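Long-range contacts in putative hydrolase (Bacteroides ovatus, PDB 4HBS), which is of unknown function but, as a five-bladed beta-propeller related to the beta-fructosidase clan, is probably a hydrolase, perhaps acting on sugar linkages: residues 23-28 with 39-44; 72-77 with 158-163; 259-264 with 271-276; 320-325 with 406-411. All blocks are in the same frame, centred on the assembly; numbering follows the deposited sequence.

Contact 1 of 4, residues 23-28 with 39-44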
# COMPACT_ATOMS: atom_id res chain seq x y z
N ASN A 23 -7.80 6.59 -20.31
CA ASN A 23 -6.41 6.54 -20.76
C ASN A 23 -5.71 5.23 -20.30
O ASN A 23 -4.62 5.25 -19.72
CB ASN A 23 -5.64 7.80 -20.34
CG ASN A 23 -4.38 8.09 -21.15
OD1 ASN A 23 -4.03 7.36 -22.09
ND2 ASN A 23 -3.62 9.11 -20.74
N LEU A 24 -6.36 4.09 -20.58
CA LEU A 24 -5.83 2.76 -20.31
C LEU A 24 -5.14 2.26 -21.59
O LEU A 24 -5.59 2.58 -22.69
CB LEU A 24 -6.95 1.79 -19.87
CG LEU A 24 -7.78 2.19 -18.65
CD1 LEU A 24 -8.71 1.08 -18.26
CD2 LEU A 24 -6.92 2.54 -17.48
N GLU A 25 -4.05 1.51 -21.44
CA GLU A 25 -3.31 0.95 -22.57
C GLU A 25 -3.20 -0.55 -22.34
O GLU A 25 -2.57 -0.95 -21.36
CB GLU A 25 -1.93 1.63 -22.68
CG GLU A 25 -1.17 1.36 -23.96
CD GLU A 25 0.34 1.38 -23.78
OE1 GLU A 25 0.89 2.49 -23.60
OE2 GLU A 25 0.95 0.29 -23.75
N LEU A 26 -3.88 -1.38 -23.17
CA LEU A 26 -3.87 -2.84 -23.00
C LEU A 26 -2.46 -3.38 -23.09
O LEU A 26 -1.69 -2.92 -23.93
CB LEU A 26 -4.75 -3.52 -24.05
CG LEU A 26 -5.00 -5.02 -23.86
CD1 LEU A 26 -6.03 -5.27 -22.80
CD2 LEU A 26 -5.47 -5.63 -25.12
N MSE A 27 -2.11 -4.33 -22.21
CA MSE A 27 -0.78 -4.94 -22.22
C MSE A 27 -0.82 -6.20 -23.02
O MSE A 27 -1.85 -6.87 -23.01
CB MSE A 27 -0.29 -5.24 -20.80
CG MSE A 27 0.32 -4.04 -20.15
SE MSE A 27 0.93 -4.42 -18.39
CE MSE A 27 2.47 -5.42 -18.79
N PRO A 28 0.27 -6.57 -23.72
CA PRO A 28 0.23 -7.79 -24.54
C PRO A 28 0.14 -9.06 -23.70
O PRO A 28 0.57 -9.05 -22.54
CB PRO A 28 1.54 -7.73 -25.32
CG PRO A 28 2.44 -6.93 -24.47
CD PRO A 28 1.59 -5.90 -23.82
N VAL A 39 -5.44 -7.00 -18.98
CA VAL A 39 -4.58 -6.18 -18.13
C VAL A 39 -4.25 -4.91 -18.88
O VAL A 39 -3.93 -4.96 -20.07
CB VAL A 39 -3.29 -6.94 -17.74
CG1 VAL A 39 -2.42 -6.10 -16.82
CG2 VAL A 39 -3.60 -8.28 -17.10
N TYR A 40 -4.27 -3.77 -18.18
CA TYR A 40 -4.00 -2.46 -18.76
C TYR A 40 -3.06 -1.67 -17.93
O TYR A 40 -3.10 -1.78 -16.70
CB TYR A 40 -5.29 -1.64 -18.84
CG TYR A 40 -6.36 -2.20 -19.73
CD1 TYR A 40 -7.24 -3.16 -19.27
CD2 TYR A 40 -6.57 -1.69 -21.01
CE1 TYR A 40 -8.24 -3.69 -20.09
CE2 TYR A 40 -7.58 -2.18 -21.84
CZ TYR A 40 -8.42 -3.18 -21.37
OH TYR A 40 -9.41 -3.68 -22.18
N LYS A 41 -2.29 -0.78 -18.57
CA LYS A 41 -1.48 0.21 -17.88
C LYS A 41 -2.39 1.43 -17.68
O LYS A 41 -2.90 1.92 -18.69
CB LYS A 41 -0.25 0.61 -18.72
CG LYS A 41 0.79 -0.45 -18.94
CD LYS A 41 1.84 0.04 -19.95
CE LYS A 41 3.15 -0.73 -19.88
NZ LYS A 41 3.68 -1.08 -21.23
N ASP A 42 -2.62 1.91 -16.46
CA ASP A 42 -3.44 3.12 -16.28
C ASP A 42 -2.52 4.34 -16.51
O ASP A 42 -1.77 4.73 -15.60
CB ASP A 42 -4.13 3.15 -14.89
CG ASP A 42 -5.19 4.23 -14.74
OD1 ASP A 42 -5.05 5.29 -15.37
OD2 ASP A 42 -6.16 4.01 -13.98
N LEU A 43 -2.55 4.94 -17.73
CA LEU A 43 -1.67 6.06 -18.06
C LEU A 43 -2.17 7.35 -17.42
O LEU A 43 -1.35 8.24 -17.19
CB LEU A 43 -1.51 6.24 -19.56
CG LEU A 43 -1.12 5.00 -20.39
CD1 LEU A 43 -0.89 5.38 -21.83
CD2 LEU A 43 0.11 4.30 -19.83
N LYS A 44 -3.49 7.44 -17.09
CA LYS A 44 -4.07 8.62 -16.41
C LYS A 44 -3.48 8.75 -15.02
O LYS A 44 -3.09 9.85 -14.62
CB LYS A 44 -5.60 8.47 -16.31
CG LYS A 44 -6.37 9.71 -15.92
CD LYS A 44 -7.87 9.40 -15.79
CE LYS A 44 -8.74 10.32 -16.60
NZ LYS A 44 -8.99 11.63 -15.93

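Contact 2 of 4, residues 72-77 with 158-163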
# COMPACT_ATOMS: atom_id res chain seq x y z
N PHE A 72 -8.28 8.78 0.63
CA PHE A 72 -7.11 9.06 1.46
C PHE A 72 -5.93 8.23 0.94
O PHE A 72 -6.06 7.02 0.84
CB PHE A 72 -7.43 8.75 2.93
CG PHE A 72 -6.22 8.64 3.81
CD1 PHE A 72 -5.67 9.77 4.41
CD2 PHE A 72 -5.57 7.43 3.99
CE1 PHE A 72 -4.51 9.68 5.17
CE2 PHE A 72 -4.41 7.34 4.74
CZ PHE A 72 -3.87 8.46 5.32
N TRP A 73 -4.80 8.87 0.66
CA TRP A 73 -3.58 8.20 0.19
C TRP A 73 -2.50 8.34 1.24
O TRP A 73 -2.28 9.47 1.69
CB TRP A 73 -3.07 8.83 -1.11
CG TRP A 73 -3.98 8.66 -2.27
CD1 TRP A 73 -5.19 9.26 -2.47
CD2 TRP A 73 -3.72 7.89 -3.45
NE1 TRP A 73 -5.71 8.90 -3.69
CE2 TRP A 73 -4.82 8.07 -4.32
CE3 TRP A 73 -2.68 7.03 -3.84
CZ2 TRP A 73 -4.91 7.41 -5.55
CZ3 TRP A 73 -2.76 6.38 -5.06
CH2 TRP A 73 -3.86 6.58 -5.91
N SER A 74 -1.81 7.25 1.61
CA SER A 74 -0.68 7.32 2.54
C SER A 74 0.57 6.81 1.86
O SER A 74 0.50 5.87 1.05
CB SER A 74 -0.94 6.55 3.83
OG SER A 74 -1.04 5.15 3.65
N PHE A 75 1.71 7.43 2.17
CA PHE A 75 2.99 7.07 1.58
C PHE A 75 4.00 6.86 2.65
O PHE A 75 3.87 7.43 3.74
CB PHE A 75 3.50 8.16 0.61
CG PHE A 75 2.48 8.56 -0.44
CD1 PHE A 75 1.49 9.48 -0.14
CD2 PHE A 75 2.48 7.96 -1.70
CE1 PHE A 75 0.51 9.79 -1.08
CE2 PHE A 75 1.49 8.28 -2.63
CZ PHE A 75 0.51 9.20 -2.31
N ASN A 76 5.02 6.08 2.33
CA ASN A 76 6.16 5.78 3.19
C ASN A 76 7.26 6.72 2.70
O ASN A 76 6.93 7.88 2.37
CB ASN A 76 6.50 4.27 3.12
CG ASN A 76 5.45 3.38 3.75
OD1 ASN A 76 4.65 3.81 4.57
ND2 ASN A 76 5.44 2.11 3.39
N ASP A 77 8.53 6.28 2.63
CA ASP A 77 9.62 7.16 2.22
C ASP A 77 9.31 7.79 0.86
O ASP A 77 9.17 7.06 -0.11
CB ASP A 77 10.93 6.39 2.18
CG ASP A 77 11.45 5.91 3.52
OD1 ASP A 77 10.78 6.16 4.55
OD2 ASP A 77 12.53 5.27 3.54
N TYR A 158 7.69 5.37 11.35
CA TYR A 158 6.38 4.78 11.13
C TYR A 158 6.15 4.61 9.64
O TYR A 158 6.46 5.52 8.87
CB TYR A 158 5.27 5.68 11.71
CG TYR A 158 5.02 5.51 13.20
CD1 TYR A 158 4.74 4.25 13.75
CD2 TYR A 158 4.98 6.60 14.06
CE1 TYR A 158 4.50 4.09 15.11
CE2 TYR A 158 4.73 6.45 15.42
CZ TYR A 158 4.52 5.19 15.95
OH TYR A 158 4.30 5.01 17.29
N TRP A 159 5.59 3.47 9.23
CA TRP A 159 5.20 3.25 7.85
C TRP A 159 3.73 2.81 7.85
O TRP A 159 3.24 2.27 8.84
CB TRP A 159 6.14 2.27 7.14
CG TRP A 159 7.42 2.88 6.62
CD1 TRP A 159 7.64 4.18 6.27
CD2 TRP A 159 8.64 2.18 6.39
NE1 TRP A 159 8.93 4.33 5.82
CE2 TRP A 159 9.56 3.12 5.86
CE3 TRP A 159 9.04 0.83 6.50
CZ2 TRP A 159 10.84 2.74 5.43
CZ3 TRP A 159 10.33 0.48 6.15
CH2 TRP A 159 11.22 1.43 5.62
N ALA A 160 3.01 3.17 6.78
CA ALA A 160 1.57 2.97 6.67
C ALA A 160 1.10 1.55 6.85
O ALA A 160 1.71 0.63 6.33
CB ALA A 160 1.08 3.46 5.33
N GLY A 161 0.02 1.41 7.60
CA GLY A 161 -0.73 0.18 7.75
C GLY A 161 -2.03 0.49 7.05
O GLY A 161 -2.16 1.58 6.48
N ASP A 162 -2.99 -0.41 7.07
CA ASP A 162 -4.26 -0.11 6.41
C ASP A 162 -5.15 0.73 7.38
O ASP A 162 -4.82 0.84 8.57
CB ASP A 162 -4.96 -1.41 5.97
CG ASP A 162 -5.87 -1.29 4.77
OD1 ASP A 162 -6.27 -0.16 4.43
OD2 ASP A 162 -6.26 -2.33 4.23
N ALA A 163 -6.22 1.34 6.87
CA ALA A 163 -7.10 2.18 7.68
C ALA A 163 -8.55 1.91 7.36
O ALA A 163 -8.88 1.47 6.24
CB ALA A 163 -6.78 3.64 7.45

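Contact 3 of 4, residues 259-264 with 271-276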
# COMPACT_ATOMS: atom_id res chain seq x y z
N GLN A 259 -10.89 -5.46 21.05
CA GLN A 259 -10.00 -6.56 21.42
C GLN A 259 -9.67 -7.38 20.18
O GLN A 259 -10.56 -7.70 19.39
CB GLN A 259 -10.62 -7.45 22.51
CG GLN A 259 -9.78 -8.68 22.86
CD GLN A 259 -9.89 -9.05 24.31
OE1 GLN A 259 -10.92 -9.58 24.76
NE2 GLN A 259 -8.85 -8.78 25.10
N TRP A 260 -8.38 -7.69 20.01
CA TRP A 260 -7.92 -8.49 18.88
C TRP A 260 -7.87 -9.94 19.28
O TRP A 260 -7.57 -10.26 20.43
CB TRP A 260 -6.53 -8.03 18.41
CG TRP A 260 -6.51 -6.76 17.63
CD1 TRP A 260 -7.47 -5.79 17.60
CD2 TRP A 260 -5.44 -6.29 16.82
NE1 TRP A 260 -7.08 -4.76 16.78
CE2 TRP A 260 -5.83 -5.04 16.28
CE3 TRP A 260 -4.17 -6.79 16.48
CZ2 TRP A 260 -5.03 -4.31 15.40
CZ3 TRP A 260 -3.37 -6.07 15.62
CH2 TRP A 260 -3.78 -4.83 15.12
N GLU A 261 -8.17 -10.83 18.32
CA GLU A 261 -8.04 -12.27 18.50
C GLU A 261 -7.36 -12.81 17.26
O GLU A 261 -7.60 -12.31 16.16
CB GLU A 261 -9.35 -12.98 18.84
CG GLU A 261 -10.52 -12.65 17.95
CD GLU A 261 -11.75 -13.48 18.25
OE1 GLU A 261 -11.80 -14.12 19.32
OE2 GLU A 261 -12.67 -13.49 17.40
N TYR A 262 -6.46 -13.76 17.44
CA TYR A 262 -5.58 -14.29 16.42
C TYR A 262 -5.94 -15.70 16.03
O TYR A 262 -6.13 -16.54 16.90
CB TYR A 262 -4.12 -14.23 16.96
CG TYR A 262 -3.76 -12.87 17.51
CD1 TYR A 262 -4.06 -12.51 18.82
CD2 TYR A 262 -3.19 -11.90 16.69
CE1 TYR A 262 -3.81 -11.23 19.30
CE2 TYR A 262 -2.91 -10.62 17.17
CZ TYR A 262 -3.21 -10.29 18.48
OH TYR A 262 -2.96 -9.04 18.98
N TYR A 263 -6.01 -15.97 14.72
CA TYR A 263 -6.28 -17.31 14.19
C TYR A 263 -4.94 -18.02 14.19
O TYR A 263 -4.04 -17.66 13.41
CB TYR A 263 -6.92 -17.21 12.80
CG TYR A 263 -7.66 -18.43 12.30
CD1 TYR A 263 -8.71 -18.98 13.04
CD2 TYR A 263 -7.48 -18.90 11.00
CE1 TYR A 263 -9.49 -20.02 12.53
CE2 TYR A 263 -8.22 -19.96 10.50
CZ TYR A 263 -9.24 -20.51 11.25
OH TYR A 263 -9.98 -21.56 10.77
N VAL A 264 -4.75 -18.94 15.15
CA VAL A 264 -3.49 -19.65 15.35
C VAL A 264 -3.78 -21.15 15.38
O VAL A 264 -4.82 -21.57 15.88
CB VAL A 264 -2.73 -19.13 16.61
CG1 VAL A 264 -3.60 -19.16 17.85
CG2 VAL A 264 -1.43 -19.88 16.85
N PHE A 271 -7.03 -25.09 13.86
CA PHE A 271 -7.09 -23.64 14.03
C PHE A 271 -8.18 -23.24 15.01
O PHE A 271 -9.25 -23.85 15.03
CB PHE A 271 -7.35 -22.93 12.71
CG PHE A 271 -6.16 -22.82 11.81
CD1 PHE A 271 -5.69 -23.93 11.11
CD2 PHE A 271 -5.51 -21.61 11.63
CE1 PHE A 271 -4.60 -23.82 10.26
CE2 PHE A 271 -4.43 -21.51 10.77
CZ PHE A 271 -3.99 -22.61 10.08
N SER A 272 -7.92 -22.15 15.76
CA SER A 272 -8.88 -21.60 16.72
C SER A 272 -8.53 -20.15 17.01
O SER A 272 -7.37 -19.76 16.89
CB SER A 272 -8.88 -22.41 18.02
OG SER A 272 -7.59 -22.49 18.58
N TRP A 273 -9.54 -19.34 17.38
CA TRP A 273 -9.33 -17.93 17.69
C TRP A 273 -8.87 -17.78 19.15
O TRP A 273 -9.52 -18.31 20.05
CB TRP A 273 -10.61 -17.13 17.44
CG TRP A 273 -10.96 -17.02 15.99
CD1 TRP A 273 -11.85 -17.80 15.30
CD2 TRP A 273 -10.37 -16.14 15.03
NE1 TRP A 273 -11.87 -17.43 13.98
CE2 TRP A 273 -10.96 -16.42 13.78
CE3 TRP A 273 -9.39 -15.13 15.12
CZ2 TRP A 273 -10.61 -15.72 12.62
CZ3 TRP A 273 -9.09 -14.41 13.98
CH2 TRP A 273 -9.67 -14.72 12.74
N THR A 274 -7.73 -17.10 19.38
CA THR A 274 -7.20 -16.85 20.73
C THR A 274 -6.95 -15.37 20.91
O THR A 274 -6.60 -14.69 19.96
CB THR A 274 -5.91 -17.65 20.99
OG1 THR A 274 -5.62 -17.57 22.38
CG2 THR A 274 -4.72 -17.11 20.25
N THR A 275 -7.09 -14.89 22.14
CA THR A 275 -6.85 -13.48 22.45
C THR A 275 -5.35 -13.20 22.63
O THR A 275 -4.96 -12.03 22.57
CB THR A 275 -7.64 -13.08 23.68
OG1 THR A 275 -7.53 -14.11 24.67
CG2 THR A 275 -9.10 -12.83 23.35
N GLN A 276 -4.51 -14.25 22.82
CA GLN A 276 -3.07 -14.07 23.03
C GLN A 276 -2.32 -13.89 21.71
O GLN A 276 -2.49 -14.69 20.79
CB GLN A 276 -2.47 -15.27 23.81
CG GLN A 276 -1.03 -15.07 24.31
CD GLN A 276 -0.90 -13.91 25.29
OE1 GLN A 276 -1.37 -13.99 26.43
NE2 GLN A 276 -0.24 -12.83 24.87

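Contact 4 of 4, residues 320-325 with 406-411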
# COMPACT_ATOMS: atom_id res chain seq x y z
N VAL A 320 1.97 -11.53 -10.09
CA VAL A 320 0.94 -11.12 -9.12
C VAL A 320 0.04 -12.33 -8.95
O VAL A 320 -0.57 -12.76 -9.92
CB VAL A 320 0.16 -9.89 -9.62
CG1 VAL A 320 -0.99 -9.55 -8.67
CG2 VAL A 320 1.10 -8.70 -9.80
N LEU A 321 -0.02 -12.89 -7.73
CA LEU A 321 -0.78 -14.10 -7.44
C LEU A 321 -2.17 -13.84 -6.93
O LEU A 321 -2.43 -12.81 -6.32
CB LEU A 321 -0.04 -14.94 -6.39
CG LEU A 321 1.41 -15.25 -6.70
CD1 LEU A 321 1.99 -16.11 -5.62
CD2 LEU A 321 1.57 -15.89 -8.07
N MSE A 322 -3.07 -14.83 -7.13
CA MSE A 322 -4.43 -14.77 -6.62
C MSE A 322 -4.83 -16.12 -6.06
O MSE A 322 -4.56 -17.15 -6.69
CB MSE A 322 -5.42 -14.32 -7.69
CG MSE A 322 -6.82 -14.05 -7.11
SE MSE A 322 -8.16 -13.58 -8.40
CE MSE A 322 -7.66 -11.86 -8.62
N PHE A 323 -5.50 -16.12 -4.88
CA PHE A 323 -6.04 -17.30 -4.19
C PHE A 323 -7.48 -17.03 -3.84
O PHE A 323 -7.87 -15.87 -3.78
CB PHE A 323 -5.27 -17.60 -2.90
CG PHE A 323 -3.77 -17.61 -3.01
CD1 PHE A 323 -3.06 -16.42 -3.05
CD2 PHE A 323 -3.06 -18.80 -3.00
CE1 PHE A 323 -1.67 -16.42 -3.12
CE2 PHE A 323 -1.67 -18.80 -3.06
CZ PHE A 323 -0.98 -17.61 -3.12
N ARG A 324 -8.25 -18.08 -3.53
CA ARG A 324 -9.64 -17.90 -3.13
C ARG A 324 -10.01 -18.75 -1.91
O ARG A 324 -9.37 -19.77 -1.65
CB ARG A 324 -10.59 -18.22 -4.30
CG ARG A 324 -10.45 -19.63 -4.87
CD ARG A 324 -11.66 -19.99 -5.69
NE ARG A 324 -11.55 -21.32 -6.28
CZ ARG A 324 -12.40 -21.82 -7.17
NH1 ARG A 324 -13.45 -21.10 -7.57
NH2 ARG A 324 -12.22 -23.04 -7.67
N SER A 325 -11.06 -18.34 -1.19
CA SER A 325 -11.59 -19.05 -0.02
C SER A 325 -13.08 -18.76 0.19
O SER A 325 -13.62 -17.80 -0.36
CB SER A 325 -10.82 -18.67 1.24
OG SER A 325 -11.23 -19.44 2.36
N GLU A 406 -12.00 -12.30 -12.52
CA GLU A 406 -12.91 -13.37 -12.04
C GLU A 406 -12.80 -14.67 -12.89
O GLU A 406 -13.02 -15.75 -12.35
CB GLU A 406 -14.37 -12.88 -12.09
CG GLU A 406 -14.66 -11.66 -11.22
CD GLU A 406 -14.87 -10.32 -11.93
OE1 GLU A 406 -14.12 -10.03 -12.89
OE2 GLU A 406 -15.73 -9.54 -11.47
N SER A 407 -12.50 -14.54 -14.22
CA SER A 407 -12.36 -15.65 -15.18
C SER A 407 -11.39 -16.72 -14.77
O SER A 407 -11.57 -17.86 -15.18
CB SER A 407 -11.90 -15.13 -16.53
OG SER A 407 -12.79 -14.15 -17.02
N LEU A 408 -10.34 -16.38 -14.01
CA LEU A 408 -9.31 -17.34 -13.61
C LEU A 408 -9.86 -18.66 -13.06
O LEU A 408 -9.26 -19.71 -13.32
CB LEU A 408 -8.36 -16.72 -12.58
CG LEU A 408 -7.39 -15.65 -13.10
CD1 LEU A 408 -6.61 -15.07 -11.98
CD2 LEU A 408 -6.44 -16.21 -14.15
N TYR A 409 -11.01 -18.63 -12.36
CA TYR A 409 -11.63 -19.83 -11.79
C TYR A 409 -12.84 -20.34 -12.63
O TYR A 409 -13.66 -21.10 -12.10
CB TYR A 409 -12.04 -19.54 -10.34
CG TYR A 409 -10.86 -19.16 -9.48
CD1 TYR A 409 -9.86 -20.08 -9.19
CD2 TYR A 409 -10.71 -17.86 -9.00
CE1 TYR A 409 -8.75 -19.72 -8.43
CE2 TYR A 409 -9.63 -17.50 -8.21
CZ TYR A 409 -8.63 -18.43 -7.95
OH TYR A 409 -7.54 -18.06 -7.19
N ASP A 410 -12.91 -19.98 -13.95
CA ASP A 410 -13.97 -20.42 -14.88
C ASP A 410 -14.01 -21.91 -15.02
O ASP A 410 -15.04 -22.53 -14.78
CB ASP A 410 -13.75 -19.85 -16.32
CG ASP A 410 -14.38 -18.51 -16.66
OD1 ASP A 410 -15.16 -17.99 -15.82
OD2 ASP A 410 -14.15 -18.02 -17.79
N ASN A 411 -12.87 -22.49 -15.44
CA ASN A 411 -12.74 -23.92 -15.74
C ASN A 411 -12.21 -24.75 -14.52
O ASN A 411 -11.63 -25.82 -14.72
CB ASN A 411 -11.85 -24.10 -17.00
CG ASN A 411 -12.20 -23.15 -18.15
OD1 ASN A 411 -11.35 -22.39 -18.64
ND2 ASN A 411 -13.45 -23.15 -18.61

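Contact 1 of 4, residues 23-28 with 39-44
L26 and Y40 face each other as a non-hydrogen-bonded antiparallel pair, and L26 lays its CD1 methyl over one face of the tyrosine ring, 3.7 Å from the centroid. CG of L26 is anti to the backbone N (chi1 -171°), and chi2 (78°) then sets CD1 over the ring. L24 CB meets Y40 CD2 obliquely at 3.7 Å, and L24 CD1 lies above the opposite face, toward its rim. The other methyl, L24 CD2, reaches D42 CG at 3.7 Å. On the other face of the hairpin E25 and K41 run side by side, pointing the same way, with E25 OE2 and K41 NZ 4.0 Å apart in a long salt bridge. Selenomethionine M27 crosses K41 at about a right angle, its CG 3.8 Å from K41 CG. E25 and K41 also exchange two backbone hydrogen bonds, flanked by M27 N to V39 O and L43 N to N23 O.

D42 turns its OD1 to cap Y45 N of helix 43-48, while OD2 pairs with R401. One face thus packs leucines and a tyrosine beside a carboxylate that ties strand 38-42 to strand 399-403; the other carries the loose E25-K41 pair.

Contact 2 of 4, residues 72-77 with 158-163
N76 and D77, at the C-terminal side of strand 71-75 of one propeller blade, meet W159 and A160 on strand 156-165, an edge strand of another blade, in the buried middle of the propeller. N76 works through CB and OD1. The backbone N of A160 donates to N76 OD1 at 2.8 Å, with an N-H...O angle of 160°. Meanwhile N76 CB lies over the five-membered ring of W159, 3.8 Å from its centroid, as a CH-pi contact. The two side chains cross at about a right angle, and CG of N76, anti to its carbonyl carbon (chi1 -69°), passes close over W159 CG and CD1 with the amide tipped 32° against the indole.

D77 takes the edge of the same indole. W159 NE1 donates to D77 OD1 at 2.9 Å; the oxygen lies almost in the ring plane, yet the N-H meets the carboxylate from above its own plane. D77 OD2 forms a salt bridge with R96, which also touches W159. Further along, S74 OG sits beside A160 CB. A glycerol about 5 Å from the W159 side chain is consistent with a pocket here, though it probably came from the crystallisation liquor.

Between these two segments the hydrogen bonds use side-chain oxygens as acceptors, with none from backbone to backbone, so the blades are joined by an amide and a carboxylate rather than by strand pairing. One partner holds the indole at its N-H and another covers its face, which should restrict its rotation.

Contact 3 of 4, residues 259-264 with 271-276
Y263 lies between W273 and F271 of the partner strand, and its side chain can be followed outward from the backbone. CB sits over the six-membered ring of W273, 3.7 Å from its centroid. CG, anti to the backbone N (chi1 -161°), lies 3.9 Å from F271 CD2. CD1 then meets W273 CE2 at 3.5 Å, while CD2 and CE2 both run up against F271 CD2. CE1 lies between F271 CB and W273 NE1. At the far end CZ and OH pass beside F271 CB, which lies over the tyrosine face. The Y263 plane is tilted 34° to F271 and 33° to the W273 five-membered ring, so both pairs are oblique.

E261 OE2 is on the opposite face of W273 from Y263, 3.9 Å above the ring plane, and is bridged to R250, itself in a cation-pi contact with the indole. An alanine at W273 would probably open a gap beside Y263 and leave R250 without its aromatic partner.

Behind these rings, the Y262-T274 and V264-S272 pairs each exchange two backbone bonds. The hairpin's outer strand is thus held by main-chain bonds plus an aromatic cluster, whose indole also meets the charge of R250 from strand 245-251.

Contact 4 of 4, residues 320-325 with 406-411
R324 NE, paired with D334 OD2 in a salt bridge, also lies over one face of the Y409 ring, 3.6 Å from Y409 CD1. A413 O takes a hydrogen bond from NH2 of the same guanidinium, so the flat group is gripped at two nitrogens while the tyrosine supports it from one side. The planes are only 9° apart and their centres are separated by 4.3 Å, a flat stack of guanidinium on ring. The two side chains slide past each other in opposite directions: R324 CD is over the ring centre, 3.8 Å from the centroid, and NH1, at the far end of the chain, lies 3.5 Å from Y409 CB. R324 starts with CG between backbone N and carbonyl carbon (chi1 58°), then runs extended to NE across the ring.

The hydroxyl of Y409 reaches strand 319-325, where OH lies 3.4 Å from F323 CA, and it hydrogen-bonds to D334 O. Selenomethionine M322 completes the contact obliquely: its SE is 4.2 Å from Y409 CE2, a Met-aromatic approach, and also touches L408 CD1. An alanine in place of Y409 would probably leave D334 O without its hydroxyl partner and let the R324 guanidinium shift once its ring support was gone.

The 3-10 segment that includes 406-408 comes after strand 399-403 and brings L408 and Y409 to strand 319-325. That strand runs between 306-312 and 333-340 in its sheet; Y308 from the first and K336 from the second also touch Y409, placing the C-terminal segment across this blade.

The contacts come in series along the chain, each closing before the next opens, and each lies in a different part of the five-bladed propeller. Contacts 1 and 3 are hairpins at the edges of two sheets, with centres about 42 Å apart on opposite sides of the chain's centre. Contact 2 lies nearest that centre, about 26 Å from each of them between centres, and joins strands of two different sheets. Contact 4 is about 21 Å from contact 1, centre to centre; its C-terminal segment follows strand 399-403, which pairs with strand 38-42 of contact 1. Strands from the two chain ends thus share one sheet, consistent with the ring closure usual in propellers.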